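Local coordinates for protein Cys-Gly metallodipeptidase DUG1 (Saccharomyces cerevisiae, PDB 4G1P) that hydrolyses the dipeptide Cys-Gly as a dinuclear zinc or manganese peptidase and serves as the catalytic component of the glutathione-degrading DUG complex, at residues T139-S144 and L440-G445. Sequence-based numbering, arbitrary orientation.
Sequences TGPLLS and LPMGRG
P141 and M442 bring the two backbones to their nearest approach, 6.2 Å between CA atoms, where the irregular loop 440-445 passes beside a turn of helix 135-154. M442 alone carries the loop's side of this small, buried contact. With CG anti to the backbone N (chi1 173°), its chain leads toward the helix, then bends at chi3 (-88°), which sets SD 3.9 Å from P141 CA and lays CE beside S144. Long, flexible and apolar, methionine suits a side chain that spans from loop to helix and turns at its end. P141 adds its ring, CG lying 4.1 Å from M442 CB. Proline has no amide hydrogen for the preceding turn, and the helix is kinked here. A side chain on G140 would point toward M442 and crowd P141 CD; glycine avoids both. In this M20 family catalytic domain the helix begins close to the dinuclear zinc site and carries the metal ligand D137, while the loop follows strand 437-439, outermost within this chain in the six-stranded mixed sheet. S144 is small enough to admit the methionine end, and its hydroxyl turns back along the helix, OG donating to G140 O at 2.9 Å from above the carbonyl plane. That oxygen also accepts S144 N. An alanine here would probably leave G140 O with one bond fewer and the M442 methyl with less to lie against. F461, M465 and M468 of helix 458-477 also pack on S144.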
loop_
_atom_site.group_PDB
_atom_site.type_symbol
_atom_site.label_atom_id
_atom_site.label_comp_id
_atom_site.label_asym_id
_atom_site.label_seq_id
_atom_site.Cartn_x
_atom_site.Cartn_y
_atom_site.Cartn_z
ATOM N N THR A 139 3.488 15.975 -21.351
ATOM C CA THR A 139 4.515 15.914 -22.397
ATOM C C THR A 139 4.002 16.249 -23.823
ATOM O O THR A 139 4.688 16.912 -24.599
ATOM C CB THR A 139 5.261 14.559 -22.350
ATOM O OG1 THR A 139 5.842 14.400 -21.054
ATOM C CG2 THR A 139 6.357 14.500 -23.373
ATOM N N GLY A 140 2.795 15.803 -24.153
ATOM C CA GLY A 140 2.169 16.212 -25.393
ATOM C C GLY A 140 2.078 17.728 -25.557
ATOM O O GLY A 140 2.606 18.283 -26.530
ATOM N N PRO A 141 1.405 18.410 -24.608
ATOM C CA PRO A 141 1.263 19.867 -24.717
ATOM C C PRO A 141 2.614 20.576 -24.730
ATOM O O PRO A 141 2.818 21.444 -25.575
ATOM C CB PRO A 141 0.474 20.237 -23.456
ATOM C CG PRO A 141 -0.266 18.981 -23.097
ATOM C CD PRO A 141 0.670 17.874 -23.445
ATOM N N LEU A 142 3.512 20.206 -23.821
ATOM C CA LEU A 142 4.845 20.791 -23.777
ATOM C C LEU A 142 5.512 20.748 -25.152
ATOM O O LEU A 142 5.914 21.782 -25.686
ATOM C CB LEU A 142 5.721 20.058 -22.757
ATOM C CG LEU A 142 7.121 20.595 -22.465
ATOM C CD1 LEU A 142 7.563 20.135 -21.091
ATOM C CD2 LEU A 142 8.121 20.132 -23.497
ATOM N N LEU A 143 5.651 19.549 -25.713
ATOM C CA LEU A 143 6.329 19.402 -26.996
ATOM C C LEU A 143 5.596 20.156 -28.114
ATOM O O LEU A 143 6.205 20.567 -29.105
ATOM C CB LEU A 143 6.494 17.927 -27.361
ATOM C CG LEU A 143 7.441 17.109 -26.483
ATOM C CD1 LEU A 143 7.378 15.625 -26.844
ATOM C CD2 LEU A 143 8.866 17.644 -26.598
ATOM N N SER A 144 4.294 20.348 -27.945
ATOM C CA SER A 144 3.510 21.066 -28.938
ATOM C C SER A 144 4.103 22.439 -29.241
ATOM O O SER A 144 4.164 22.847 -30.404
ATOM C CB SER A 144 2.062 21.207 -28.483
ATOM O OG SER A 144 1.397 19.964 -28.510
ATOM N N LEU A 440 -4.276 27.377 -21.641
ATOM C CA LEU A 440 -4.749 26.899 -22.943
ATOM C C LEU A 440 -4.743 25.380 -22.986
ATOM O O LEU A 440 -3.792 24.772 -23.478
ATOM C CB LEU A 440 -3.816 27.400 -24.048
ATOM C CG LEU A 440 -4.358 27.798 -25.421
ATOM C CD1 LEU A 440 -3.240 27.795 -26.432
ATOM C CD2 LEU A 440 -5.514 26.933 -25.880
ATOM N N PRO A 441 -5.814 24.762 -22.492
ATOM C CA PRO A 441 -5.917 23.297 -22.424
ATOM C C PRO A 441 -5.771 22.639 -23.789
ATOM O O PRO A 441 -6.387 23.057 -24.762
ATOM C CB PRO A 441 -7.339 23.070 -21.910
ATOM C CG PRO A 441 -8.089 24.287 -22.339
ATOM C CD PRO A 441 -7.094 25.424 -22.201
ATOM N N MET A 442 -4.956 21.602 -23.867
ATOM C CA MET A 442 -4.895 20.854 -25.099
ATOM C C MET A 442 -5.947 19.768 -25.109
ATOM O O MET A 442 -6.786 19.718 -26.011
ATOM C CB MET A 442 -3.523 20.235 -25.306
ATOM C CG MET A 442 -3.463 19.307 -26.501
ATOM S SD MET A 442 -1.786 19.179 -27.094
ATOM C CE MET A 442 -1.712 20.552 -28.252
ATOM N N GLY A 443 -5.905 18.897 -24.106
ATOM C CA GLY A 443 -6.720 17.698 -24.137
ATOM C C GLY A 443 -8.138 17.792 -23.598
ATOM O O GLY A 443 -8.624 18.869 -23.217
ATOM N N ARG A 444 -8.799 16.634 -23.570
ATOM C CA ARG A 444 -10.171 16.519 -23.093
ATOM C C ARG A 444 -10.207 16.112 -21.631
ATOM O O ARG A 444 -9.203 15.674 -21.077
ATOM C CB ARG A 444 -10.944 15.509 -23.932
ATOM C CG ARG A 444 -10.735 15.676 -25.424
ATOM C CD ARG A 444 -11.701 14.813 -26.187
ATOM N NE ARG A 444 -11.471 14.871 -27.627
ATOM C CZ ARG A 444 -12.048 14.050 -28.500
ATOM N NH1 ARG A 444 -12.886 13.108 -28.069
ATOM N NH2 ARG A 444 -11.783 14.160 -29.798
ATOM N N GLY A 445 -11.372 16.256 -21.007
ATOM C CA GLY A 445 -11.499 16.009 -19.581
ATOM C C GLY A 445 -11.571 14.540 -19.217
ATOM O O GLY A 445 -11.696 14.198 -18.043
#